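Local coordinates for protein putative O-Methyltransferase (Corynebacterium glutamicum, PDB 3DR5) that probably transfers a methyl group from S-adenosyl-L-methionine to an oxygen of a substrate that is not known, as a member of the O-methyltransferase family, at residues E194-A199 / T208-A213; A126-Q131 / L152-G157; Y7-V12 / A36-T41. One frame throughout, in Å; residues are numbered along the deposited sequence.

Overall arrangement
Contact 3 (7-12 with 36-41) closes first along the chain, then contact 2 (126-131 with 152-157), then contact 1 (194-199 with 208-213). Contacts 1 and 2 reach the same seven-stranded mixed sheet, of order 3-2-1-4-5-7-6, the Rossmann-like methyltransferase sheet; their centres lie about 13 Å apart and they touch, K212 NZ reaching L153 O and K212 O meeting G156 N. Contact 3 joins helices 4-13 and 39-51, with its centre about 24 Å from that of contact 1 and about 29 Å from that of contact 2, across the chain's centre from the latter. Contacts 1 and 3 both touch the second subunit, so the sheet's hairpin edge and the N-terminal helices both take part in the dimer.

Contact 1 (E194-A199 / T208-A213); sequences EGAHVA and TVVTKA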
ATOM      1  N   GLU A 194      13.389  14.658   4.327  1.00 46.10           N
ATOM      2  CA  GLU A 194      14.407  13.766   3.803  1.00 46.72           C
ATOM      3  C   GLU A 194      14.413  12.371   4.404  1.00 45.13           C
ATOM      4  O   GLU A 194      14.124  12.192   5.584  1.00 44.75           O
ATOM      5  CB  GLU A 194      15.774  14.429   3.985  1.00 48.29           C
ATOM      6  CG  GLU A 194      16.826  14.048   2.954  1.00 53.72           C
ATOM      7  CD  GLU A 194      16.711  14.848   1.668  1.00 60.45           C
ATOM      8  OE1 GLU A 194      16.075  15.925   1.691  1.00 61.44           O
ATOM      9  OE2 GLU A 194      17.272  14.407   0.641  1.00 63.38           O
ATOM     10  N   GLY A 195      14.757  11.390   3.581  1.00 42.68           N
ATOM     11  CA  GLY A 195      14.772  10.025   4.054  1.00 41.19           C
ATOM     12  C   GLY A 195      13.348   9.526   4.239  1.00 38.96           C
ATOM     13  O   GLY A 195      13.078   8.681   5.094  1.00 38.68           O
ATOM     14  N   ALA A 196      12.425  10.071   3.449  1.00 37.97           N
ATOM     15  CA  ALA A 196      11.013   9.672   3.504  1.00 38.03           C
ATOM     16  C   ALA A 196      10.544   9.236   2.135  1.00 38.17           C
ATOM     17  O   ALA A 196      10.940   9.825   1.121  1.00 39.15           O
ATOM     18  CB  ALA A 196      10.133  10.821   3.955  1.00 37.01           C
ATOM     19  N   HIS A 197       9.712   8.198   2.091  1.00 36.67           N
ATOM     20  CA  HIS A 197       9.111   7.790   0.824  1.00 34.86           C
ATOM     21  C   HIS A 197       7.681   8.324   0.931  1.00 34.12           C
ATOM     22  O   HIS A 197       6.971   8.081   1.922  1.00 34.95           O
ATOM     23  CB  HIS A 197       9.043   6.274   0.659  1.00 34.32           C
ATOM     24  CG  HIS A 197      10.368   5.603   0.673  1.00 30.53           C
ATOM     25  ND1 HIS A 197      11.358   5.884  -0.243  1.00 28.83           N
ATOM     26  CD2 HIS A 197      10.851   4.624   1.467  1.00 32.70           C
ATOM     27  CE1 HIS A 197      12.396   5.103  -0.012  1.00 29.31           C
ATOM     28  NE2 HIS A 197      12.114   4.329   1.020  1.00 27.66           N
ATOM     29  N   VAL A 198       7.260   9.076  -0.074  1.00 32.85           N
ATOM     30  CA  VAL A 198       5.917   9.644  -0.090  1.00 31.44           C
ATOM     31  C   VAL A 198       5.087   9.006  -1.193  1.00 31.83           C
ATOM     32  O   VAL A 198       5.486   9.003  -2.355  1.00 33.09           O
ATOM     33  CB  VAL A 198       5.958  11.179  -0.313  1.00 32.23           C
ATOM     34  CG1 VAL A 198       4.543  11.743  -0.368  1.00 29.85           C
ATOM     35  CG2 VAL A 198       6.766  11.844   0.808  1.00 31.51           C
ATOM     36  N   ALA A 199       3.947   8.435  -0.817  1.00 31.03           N
ATOM     37  CA  ALA A 199       3.042   7.837  -1.787  1.00 30.46           C
ATOM     38  C   ALA A 199       1.696   8.518  -1.546  1.00 30.64           C
ATOM     39  O   ALA A 199       1.224   8.580  -0.410  1.00 30.97           O
ATOM     40  CB  ALA A 199       2.920   6.317  -1.575  1.00 28.20           C
ATOM     41  N   THR A 208      -2.241  10.096   1.977  1.00 30.32           N
ATOM     42  CA  THR A 208      -0.810  10.333   1.915  1.00 28.64           C
ATOM     43  C   THR A 208      -0.142   9.385   2.901  1.00 29.95           C
ATOM     44  O   THR A 208      -0.421   9.422   4.108  1.00 29.31           O
ATOM     45  CB  THR A 208      -0.406  11.774   2.301  1.00 30.18           C
ATOM     46  OG1 THR A 208      -1.046  12.708   1.426  1.00 30.22           O
ATOM     47  CG2 THR A 208       1.108  11.945   2.166  1.00 26.07           C
ATOM     48  N   VAL A 209       0.700   8.498   2.391  1.00 29.09           N
ATOM     49  CA  VAL A 209       1.423   7.615   3.279  1.00 29.88           C
ATOM     50  C   VAL A 209       2.904   7.939   3.096  1.00 30.32           C
ATOM     51  O   VAL A 209       3.431   8.001   1.983  1.00 32.33           O
ATOM     52  CB  VAL A 209       1.076   6.085   3.047  1.00 29.48           C
ATOM     53  CG1 VAL A 209       0.305   5.908   1.778  1.00 29.65           C
ATOM     54  CG2 VAL A 209       2.327   5.236   3.106  1.00 25.94           C
ATOM     55  N   VAL A 210       3.571   8.197   4.206  1.00 30.08           N
ATOM     56  CA  VAL A 210       4.968   8.519   4.155  1.00 30.95           C
ATOM     57  C   VAL A 210       5.697   7.531   5.049  1.00 31.19           C
ATOM     58  O   VAL A 210       5.472   7.448   6.267  1.00 31.19           O
ATOM     59  CB  VAL A 210       5.201  10.055   4.502  1.00 32.54           C
ATOM     60  CG1 VAL A 210       3.964  10.631   5.153  1.00 29.10           C
ATOM     61  CG2 VAL A 210       6.436  10.257   5.322  1.00 30.41           C
ATOM     62  N   THR A 211       6.570   6.752   4.425  1.00 31.26           N
ATOM     63  CA  THR A 211       7.299   5.772   5.179  1.00 33.16           C
ATOM     64  C   THR A 211       8.750   6.200   5.349  1.00 33.51           C
ATOM     65  O   THR A 211       9.332   6.850   4.475  1.00 34.80           O
ATOM     66  CB  THR A 211       7.120   4.337   4.555  1.00 33.51           C
ATOM     67  OG1 THR A 211       8.373   3.801   4.125  1.00 32.53           O
ATOM     68  CG2 THR A 211       6.130   4.370   3.418  1.00 26.11           C
ATOM     69  N   LYS A 212       9.316   5.859   6.503  1.00 33.14           N
ATOM     70  CA  LYS A 212      10.681   6.228   6.826  1.00 32.21           C
ATOM     71  C   LYS A 212      11.633   5.304   6.097  1.00 33.16           C
ATOM     72  O   LYS A 212      11.666   4.096   6.312  1.00 31.48           O
ATOM     73  CB  LYS A 212      10.897   6.171   8.350  1.00 30.67           C
ATOM     74  CG  LYS A 212      12.237   6.705   8.809  1.00 31.48           C
ATOM     75  CD  LYS A 212      12.359   6.743  10.332  1.00 33.82           C
ATOM     76  CE  LYS A 212      11.545   7.880  10.942  1.00 34.01           C
ATOM     77  NZ  LYS A 212      11.779   8.002  12.412  1.00 35.69           N
ATOM     78  N   ALA A 213      12.417   5.897   5.212  1.00 35.52           N
ATOM     79  CA  ALA A 213      13.370   5.147   4.410  1.00 36.71           C
ATOM     80  C   ALA A 213      14.424   4.415   5.223  1.00 38.53           C
ATOM     81  O   ALA A 213      14.798   4.854   6.309  1.00 39.30           O
ATOM     82  CB  ALA A 213      14.047   6.091   3.403  1.00 37.58           C
TER
HETATM   83  O   HOH W   1      14.744   7.617   6.818  1.00 35.00           O
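H197 and T211 form one rung of the antiparallel beta hairpin made by strands 196-201 and 207-212, which closes one edge of the Rossmann-like methyltransferase sheet. The short strand segments run at 161° to each other, 4.6 Å apart at closest approach. Five backbone hydrogen bonds join them. H197 and T211 are a hydrogen-bonded pair, and the H197 N to T211 O bond, at 2.8 Å, is nearly straight (173°). A199 and V209 form the next such pair, linked in both directions. Beyond the last rung A213 N still reaches G195 O, 2.9 Å away, from above its carbonyl plane. A water donates to this same oxygen and to A213 O, bridging the two segments at this end of the hairpin. G195 takes a positive phi, a conformation glycine adopts readily.

The non-hydrogen-bonded pairs, V198-V210 between these rungs and A196-K212 beyond H197-T211, bring their CA atoms closer together, and V210 CA approaches H197 O at 3.0 Å in a CA-H...O contact. Apolar packing is light: A196 CB lies 4.0 Å from V210 CG2, on the face covered by W150 of helix 142-152 and I190 of helix 178-190. H197, A199, V209 and T211 point to the other face, where T47 and N76 of the second subunit pack.

On that face the H197 ring, with CG anti to the carbonyl carbon (chi1 -61°), reaches across to T211 and A213. T211 OG1, buried without a polar partner, sits in the plane of the ring at its edge, 3.7 Å from CD2, while NE2 approaches A213 CB at 3.5 Å.

Contact 2 (A126-Q131 / L152-G157); sequences ANDSYQ and LLRRGG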
ATOM      1  N   ALA A 126       7.310   6.506  23.293  1.00 36.45           N
ATOM      2  CA  ALA A 126       8.711   6.246  22.988  1.00 37.46           C
ATOM      3  C   ALA A 126       9.086   6.424  21.524  1.00 37.94           C
ATOM      4  O   ALA A 126       8.420   5.903  20.635  1.00 36.91           O
ATOM      5  CB  ALA A 126       9.086   4.834  23.464  1.00 38.14           C
ATOM      6  N   ASN A 127      10.162   7.167  21.289  1.00 37.51           N
ATOM      7  CA  ASN A 127      10.657   7.406  19.938  1.00 39.25           C
ATOM      8  C   ASN A 127      11.154   6.114  19.278  1.00 38.25           C
ATOM      9  O   ASN A 127      11.624   5.197  19.961  1.00 37.89           O
ATOM     10  CB  ASN A 127      11.828   8.390  19.955  1.00 38.20           C
ATOM     11  CG  ASN A 127      11.396   9.829  20.114  1.00 45.54           C
ATOM     12  OD1 ASN A 127      10.286  10.203  19.731  1.00 47.80           O
ATOM     13  ND2 ASN A 127      12.288  10.660  20.664  1.00 50.71           N
ATOM     14  N   ASP A 128      11.031   6.038  17.953  1.00 39.07           N
ATOM     15  CA  ASP A 128      11.538   4.888  17.201  1.00 39.00           C
ATOM     16  C   ASP A 128      10.986   3.550  17.675  1.00 37.42           C
ATOM     17  O   ASP A 128      11.712   2.554  17.721  1.00 36.97           O
ATOM     18  CB  ASP A 128      13.071   4.891  17.319  1.00 40.06           C
ATOM     19  CG  ASP A 128      13.756   3.979  16.306  1.00 42.55           C
ATOM     20  OD1 ASP A 128      13.347   3.991  15.127  1.00 42.74           O
ATOM     21  OD2 ASP A 128      14.717   3.263  16.685  1.00 38.11           O
ATOM     22  N   SER A 129       9.704   3.514  18.006  1.00 35.37           N
ATOM     23  CA  SER A 129       9.107   2.284  18.508  1.00 34.54           C
ATOM     24  C   SER A 129       7.898   1.778  17.737  1.00 31.43           C
ATOM     25  O   SER A 129       7.400   0.688  18.012  1.00 32.63           O
ATOM     26  CB  SER A 129       8.697   2.471  19.964  1.00 35.03           C
ATOM     27  OG  SER A 129       9.750   2.197  20.861  1.00 37.23           O
ATOM     28  N   TYR A 130       7.433   2.546  16.763  1.00 29.68           N
ATOM     29  CA  TYR A 130       6.247   2.161  16.028  1.00 28.67           C
ATOM     30  C   TYR A 130       6.477   1.910  14.548  1.00 28.72           C
ATOM     31  O   TYR A 130       7.207   2.642  13.886  1.00 29.68           O
ATOM     32  CB  TYR A 130       5.175   3.234  16.249  1.00 28.26           C
ATOM     33  CG  TYR A 130       4.769   3.362  17.707  1.00 29.26           C
ATOM     34  CD1 TYR A 130       3.799   2.520  18.256  1.00 29.35           C
ATOM     35  CD2 TYR A 130       5.429   4.251  18.562  1.00 28.46           C
ATOM     36  CE1 TYR A 130       3.483   2.563  19.615  1.00 26.56           C
ATOM     37  CE2 TYR A 130       5.125   4.304  19.921  1.00 29.12           C
ATOM     38  CZ  TYR A 130       4.152   3.447  20.442  1.00 29.08           C
ATOM     39  OH  TYR A 130       3.844   3.494  21.786  1.00 27.26           O
ATOM     40  N   GLN A 131       5.827   0.867  14.042  1.00 28.03           N
ATOM     41  CA  GLN A 131       5.941   0.466  12.645  1.00 27.77           C
ATOM     42  C   GLN A 131       4.836   1.043  11.757  1.00 27.85           C
ATOM     43  O   GLN A 131       4.948   1.037  10.528  1.00 29.71           O
ATOM     44  CB  GLN A 131       5.892  -1.057  12.546  1.00 26.77           C
ATOM     45  CG  GLN A 131       4.479  -1.613  12.790  1.00 26.44           C
ATOM     46  CD  GLN A 131       4.448  -3.104  13.088  1.00 24.98           C
ATOM     47  OE1 GLN A 131       4.177  -3.920  12.210  1.00 24.78           O
ATOM     48  NE2 GLN A 131       4.742  -3.462  14.329  1.00 20.94           N
ATOM     49  N   LEU A 152       8.453   8.900  16.348  1.00 34.79           N
ATOM     50  CA  LEU A 152       7.961   7.627  16.881  1.00 35.06           C
ATOM     51  C   LEU A 152       8.096   6.473  15.893  1.00 34.90           C
ATOM     52  O   LEU A 152       8.196   5.310  16.278  1.00 35.83           O
ATOM     53  CB  LEU A 152       6.496   7.770  17.298  1.00 35.31           C
ATOM     54  CG  LEU A 152       6.118   8.950  18.208  1.00 32.06           C
ATOM     55  CD1 LEU A 152       4.590   9.088  18.298  1.00 28.65           C
ATOM     56  CD2 LEU A 152       6.723   8.747  19.592  1.00 30.78           C
ATOM     57  N   LEU A 153       8.105   6.808  14.611  1.00 36.20           N
ATOM     58  CA  LEU A 153       8.206   5.815  13.545  1.00 35.55           C
ATOM     59  C   LEU A 153       9.558   5.175  13.391  1.00 35.15           C
ATOM     60  O   LEU A 153      10.575   5.851  13.482  1.00 36.38           O
ATOM     61  CB  LEU A 153       7.842   6.429  12.202  1.00 34.73           C
ATOM     62  CG  LEU A 153       6.390   6.463  11.729  1.00 35.40           C
ATOM     63  CD1 LEU A 153       6.328   7.128  10.353  1.00 37.52           C
ATOM     64  CD2 LEU A 153       5.832   5.022  11.657  1.00 23.36           C
ATOM     65  N   ARG A 154       9.573   3.865  13.161  1.00 36.30           N
ATOM     66  CA  ARG A 154      10.830   3.169  12.922  1.00 36.51           C
ATOM     67  C   ARG A 154      11.064   3.193  11.394  1.00 36.76           C
ATOM     68  O   ARG A 154      10.124   3.432  10.615  1.00 33.72           O
ATOM     69  CB  ARG A 154      10.753   1.721  13.419  1.00 36.75           C
ATOM     70  CG  ARG A 154      10.587   1.619  14.919  1.00 37.06           C
ATOM     71  CD  ARG A 154      10.213   0.218  15.360  1.00 37.83           C
ATOM     72  NE  ARG A 154      11.316  -0.728  15.229  1.00 45.05           N
ATOM     73  CZ  ARG A 154      12.402  -0.728  15.998  1.00 47.28           C
ATOM     74  NH1 ARG A 154      12.541   0.173  16.965  1.00 41.82           N
ATOM     75  NH2 ARG A 154      13.342  -1.642  15.806  1.00 47.48           N
ATOM     76  N   ARG A 155      12.305   2.957  10.966  1.00 37.44           N
ATOM     77  CA  ARG A 155      12.636   2.926   9.543  1.00 37.17           C
ATOM     78  C   ARG A 155      11.883   1.716   8.992  1.00 35.22           C
ATOM     79  O   ARG A 155      11.843   0.650   9.629  1.00 36.48           O
ATOM     80  CB  ARG A 155      14.157   2.770   9.356  1.00 38.81           C
ATOM     81  CG  ARG A 155      14.949   3.837  10.103  1.00 42.34           C
ATOM     82  CD  ARG A 155      16.425   3.674   9.839  1.00 47.96           C
ATOM     83  NE  ARG A 155      16.795   4.199   8.529  1.00 54.25           N
ATOM     84  CZ  ARG A 155      17.299   5.413   8.323  1.00 56.26           C
ATOM     85  NH1 ARG A 155      17.498   6.234   9.348  1.00 56.53           N
ATOM     86  NH2 ARG A 155      17.597   5.807   7.089  1.00 56.32           N
ATOM     87  N   GLY A 156      11.298   1.881   7.810  1.00 32.13           N
ATOM     88  CA  GLY A 156      10.484   0.833   7.212  1.00 30.79           C
ATOM     89  C   GLY A 156       9.050   1.061   7.727  1.00 29.86           C
ATOM     90  O   GLY A 156       8.103   0.352   7.346  1.00 28.96           O
ATOM     91  N   GLY A 157       8.882   2.077   8.584  1.00 28.58           N
ATOM     92  CA  GLY A 157       7.578   2.404   9.160  1.00 26.53           C
ATOM     93  C   GLY A 157       6.796   3.393   8.327  1.00 26.35           C
ATOM     94  O   GLY A 157       7.370   4.252   7.660  1.00 26.49           O
TER
HETATM   95  O   HOH W   2      14.229   2.450  13.356  1.00 35.82           O
HETATM   96  O   HOH W   3      13.341   6.429  13.947  1.00 40.79           O
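Y130 and L153 pair in parallel where strand 130-135 begins, beside the end of helix 142-152, at one end of the Rossmann-like sheet. Strand 130-135, helix 142-152 and strand 157-161 form a beta-alpha-beta unit; the last strand follows a type II turn from R154 to G157. L152 O is gripped twice, by S129 N and Y130 N, both at 2.9 Å and from opposite faces of its carbonyl plane. R154 N answers with a 2.8 Å bond to Y130 O, so the chain past the helix is held on both sides of L153.

The side chain of R154, bent at chi3 (71°), passes the D128 carbonyl. Its NH1 donates to D128 O at 2.6 Å, with the oxygen close to the guanidinium plane. The D128 and R154 side chains cross at about a right angle, yet the carboxylate and guanidinium planes are turned only 27° from each other. D128 OD2 lies 3.8 Å from R154 NH1, well out of the guanidinium plane, a long salt bridge of charge alone. OD1 accepts from two waters, which lead on to L153 O and R155 N. L152 CB packs against Y130 CD2 at 3.9 Å, the two side chains lying alongside and pointing the same way.

R154 thus gives a short but bent N-H bond to a backbone carbonyl and offers the carboxylate only electrostatic attraction, which probably adds modestly to the hold on this partly solvated corner.

Contact 3 (Y7-V12 / A36-T41); sequences YLRTYV and APDEMT
V12 and M40 meet where a turn of helix 4-13 passes the first turn of helix 39-51, and the nearest CA atoms of the two backbones, those of R9 and M40, remain 7.7 Å apart. Side chains bridge this gap. M40, modelled as selenomethionine, has CG anti to its carbonyl carbon (chi1 -79°), and from there its chain runs extended toward helix 4-13. M40 CG lies 3.8 Å from V12 CG1, and the two side chains approach obliquely. The M40 methyl is modelled near L8, R9 and V12, but CE comes too close to R9 CA and V12 CB, so its exact place is doubtful. L203 also touches M40 from a loop, and R200 of the second subunit packs on it.

Beside it, R9 CD lies 3.8 Å from D38 OD2. The opposite charges lie near each other without meeting, R9 NE being 4.7 Å from D38 OD2, which would give a mild attraction. The other carboxylate oxygen is engaged within its own segment: D38 OD1 accepts from T41 OG1 at 2.6 Å, nearly in line with its C-O bond, and from T41 N at 3.1 Å, from above the carboxylate plane.

Y11 of helix 4-13 hydrogen-bonds through its OH to D187 of the second subunit, so this helix serves both interfaces. D38, accepting from the backbone N three residues on, is a classic helix N-cap, here starting helix 39-51, which packs beside helix 4-13 largely through the M40 side chain of its first turn.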
ATOM      1  N   TYR A   7     -17.313   1.751 -10.190  1.00 71.13           N
ATOM      2  CA  TYR A   7     -17.589   0.424 -10.703  1.00 68.99           C
ATOM      3  C   TYR A   7     -16.508  -0.485 -10.098  1.00 65.55           C
ATOM      4  O   TYR A   7     -16.770  -1.638  -9.748  1.00 65.44           O
ATOM      5  CB  TYR A   7     -17.524   0.410 -12.237  1.00 70.74           C
ATOM      6  CG  TYR A   7     -18.643  -0.393 -12.856  1.00 76.24           C
ATOM      7  CD1 TYR A   7     -19.065  -0.141 -14.157  1.00 82.00           C
ATOM      8  CD2 TYR A   7     -19.295  -1.399 -12.131  1.00 81.17           C
ATOM      9  CE1 TYR A   7     -20.108  -0.866 -14.730  1.00 85.04           C
ATOM     10  CE2 TYR A   7     -20.338  -2.133 -12.697  1.00 84.74           C
ATOM     11  CZ  TYR A   7     -20.739  -1.859 -13.995  1.00 86.92           C
ATOM     12  OH  TYR A   7     -21.768  -2.579 -14.558  1.00 89.05           O
ATOM     13  N   LEU A   8     -15.287   0.035  -9.977  1.00 61.60           N
ATOM     14  CA  LEU A   8     -14.202  -0.725  -9.361  1.00 57.37           C
ATOM     15  C   LEU A   8     -14.596  -0.851  -7.873  1.00 54.56           C
ATOM     16  O   LEU A   8     -14.574  -1.944  -7.306  1.00 52.14           O
ATOM     17  CB  LEU A   8     -12.871   0.031  -9.486  1.00 57.65           C
ATOM     18  CG  LEU A   8     -11.593  -0.806  -9.363  1.00 56.45           C
ATOM     19  CD1 LEU A   8     -11.841  -2.214  -9.899  1.00 55.09           C
ATOM     20  CD2 LEU A   8     -10.475  -0.129 -10.149  1.00 57.98           C
ATOM     21  N   ARG A   9     -14.964   0.266  -7.242  1.00 52.49           N
ATOM     22  CA  ARG A   9     -15.347   0.245  -5.829  1.00 52.08           C
ATOM     23  C   ARG A   9     -16.515  -0.703  -5.591  1.00 51.11           C
ATOM     24  O   ARG A   9     -16.482  -1.528  -4.673  1.00 50.55           O
ATOM     25  CB  ARG A   9     -15.688   1.664  -5.338  1.00 52.07           C
ATOM     26  CG  ARG A   9     -16.119   1.730  -3.880  1.00 54.77           C
ATOM     27  CD  ARG A   9     -15.730   3.054  -3.239  1.00 60.14           C
ATOM     28  NE  ARG A   9     -16.313   4.207  -3.918  1.00 64.34           N
ATOM     29  CZ  ARG A   9     -17.590   4.568  -3.832  1.00 68.63           C
ATOM     30  NH1 ARG A   9     -18.434   3.864  -3.086  1.00 69.94           N
ATOM     31  NH2 ARG A   9     -18.025   5.633  -4.490  1.00 68.03           N
ATOM     32  N   THR A  10     -17.538  -0.594  -6.431  1.00 50.60           N
ATOM     33  CA  THR A  10     -18.722  -1.434  -6.308  1.00 50.83           C
ATOM     34  C   THR A  10     -18.390  -2.919  -6.423  1.00 49.87           C
ATOM     35  O   THR A  10     -18.845  -3.728  -5.613  1.00 50.46           O
ATOM     36  CB  THR A  10     -19.781  -1.052  -7.368  1.00 51.38           C
ATOM     37  OG1 THR A  10     -20.099   0.343  -7.238  1.00 51.78           O
ATOM     38  CG2 THR A  10     -21.045  -1.867  -7.171  1.00 50.61           C
ATOM     39  N   TYR A  11     -17.597  -3.281  -7.424  1.00 48.77           N
ATOM     40  CA  TYR A  11     -17.217  -4.678  -7.596  1.00 48.46           C
ATOM     41  C   TYR A  11     -16.373  -5.175  -6.420  1.00 46.71           C
ATOM     42  O   TYR A  11     -16.562  -6.294  -5.944  1.00 46.43           O
ATOM     43  CB  TYR A  11     -16.409  -4.885  -8.867  1.00 50.01           C
ATOM     44  CG  TYR A  11     -15.988  -6.326  -9.016  1.00 52.08           C
ATOM     45  CD1 TYR A  11     -16.919  -7.300  -9.361  1.00 54.43           C
ATOM     46  CD2 TYR A  11     -14.690  -6.736  -8.696  1.00 52.57           C
ATOM     47  CE1 TYR A  11     -16.574  -8.646  -9.400  1.00 56.00           C
ATOM     48  CE2 TYR A  11     -14.334  -8.082  -8.734  1.00 56.55           C
ATOM     49  CZ  TYR A  11     -15.287  -9.030  -9.082  1.00 55.82           C
ATOM     50  OH  TYR A  11     -14.950 -10.359  -9.134  1.00 57.24           O
ATOM     51  N   VAL A  12     -15.442  -4.349  -5.950  1.00 45.29           N
ATOM     52  CA  VAL A  12     -14.589  -4.750  -4.836  1.00 43.79           C
ATOM     53  C   VAL A  12     -15.367  -4.807  -3.528  1.00 44.31           C
ATOM     54  O   VAL A  12     -15.193  -5.734  -2.738  1.00 44.59           O
ATOM     55  CB  VAL A  12     -13.379  -3.798  -4.677  1.00 44.09           C
ATOM     56  CG1 VAL A  12     -12.586  -4.148  -3.416  1.00 38.90           C
ATOM     57  CG2 VAL A  12     -12.477  -3.893  -5.915  1.00 40.82           C
ATOM     58  N   ALA A  36     -15.092   7.476   8.499  1.00 41.01           N
ATOM     59  CA  ALA A  36     -14.705   6.072   8.368  1.00 40.99           C
ATOM     60  C   ALA A  36     -14.151   5.702   6.997  1.00 40.41           C
ATOM     61  O   ALA A  36     -14.884   5.708   6.010  1.00 41.47           O
ATOM     62  CB  ALA A  36     -15.895   5.179   8.689  1.00 39.29           C
ATOM     63  N   PRO A  37     -12.857   5.355   6.928  1.00 39.76           N
ATOM     64  CA  PRO A  37     -12.222   4.973   5.662  1.00 37.91           C
ATOM     65  C   PRO A  37     -13.015   3.840   5.026  1.00 36.44           C
ATOM     66  O   PRO A  37     -13.488   2.947   5.736  1.00 35.90           O
ATOM     67  CB  PRO A  37     -10.828   4.504   6.091  1.00 38.50           C
ATOM     68  CG  PRO A  37     -10.579   5.241   7.361  1.00 40.52           C
ATOM     69  CD  PRO A  37     -11.918   5.239   8.058  1.00 40.07           C
ATOM     70  N   ASP A  38     -13.144   3.857   3.700  1.00 34.43           N
ATOM     71  CA  ASP A  38     -13.896   2.805   3.017  1.00 34.87           C
ATOM     72  C   ASP A  38     -13.189   1.450   3.099  1.00 35.84           C
ATOM     73  O   ASP A  38     -12.090   1.340   3.647  1.00 34.82           O
ATOM     74  CB  ASP A  38     -14.190   3.204   1.548  1.00 35.43           C
ATOM     75  CG  ASP A  38     -12.939   3.327   0.690  1.00 37.24           C
ATOM     76  OD1 ASP A  38     -11.815   3.310   1.241  1.00 39.36           O
ATOM     77  OD2 ASP A  38     -13.092   3.440  -0.550  1.00 41.15           O
ATOM     78  N   GLU A  39     -13.828   0.420   2.555  1.00 35.27           N
ATOM     79  CA  GLU A  39     -13.288  -0.930   2.598  1.00 35.36           C
ATOM     80  C   GLU A  39     -11.930  -1.101   1.936  1.00 34.78           C
ATOM     81  O   GLU A  39     -11.093  -1.857   2.428  1.00 35.10           O
ATOM     82  CB  GLU A  39     -14.285  -1.906   1.976  1.00 36.46           C
ATOM     83  CG  GLU A  39     -13.783  -3.343   1.832  1.00 39.24           C
ATOM     84  CD  GLU A  39     -13.445  -3.999   3.160  1.00 42.52           C
ATOM     85  OE1 GLU A  39     -14.173  -3.755   4.143  1.00 46.69           O
ATOM     86  OE2 GLU A  39     -12.460  -4.770   3.219  1.00 44.19           O
HETATM   87  N   MSE A  40     -11.717  -0.396   0.831  1.00 33.85           N
HETATM   88  CA  MSE A  40     -10.466  -0.487   0.095  1.00 33.31           C
HETATM   89  C   MSE A  40      -9.304   0.131   0.869  1.00 31.59           C
HETATM   90  O   MSE A  40      -8.187  -0.396   0.852  1.00 30.49           O
HETATM   91  CB  MSE A  40     -10.612   0.169  -1.293  1.00 32.67           C
HETATM   92  CG  MSE A  40     -11.331  -0.702  -2.341  1.00 37.51           C
HETATM   93 SE   MSE A  40     -11.333   0.114  -4.131  1.00 48.82          SE
HETATM   94  CE  MSE A  40     -12.707  -0.919  -4.968  1.00 47.77           C
ATOM     95  N   THR A  41      -9.573   1.245   1.545  1.00 29.68           N
ATOM     96  CA  THR A  41      -8.553   1.906   2.342  1.00 27.32           C
ATOM     97  C   THR A  41      -8.210   0.990   3.533  1.00 26.43           C
ATOM     98  O   THR A  41      -7.045   0.881   3.916  1.00 27.19           O
ATOM     99  CB  THR A  41      -9.057   3.270   2.851  1.00 28.66           C
ATOM    100  OG1 THR A  41      -9.351   4.106   1.726  1.00 26.10           O
ATOM    101  CG2 THR A  41      -7.999   3.952   3.729  1.00 25.19           C
TER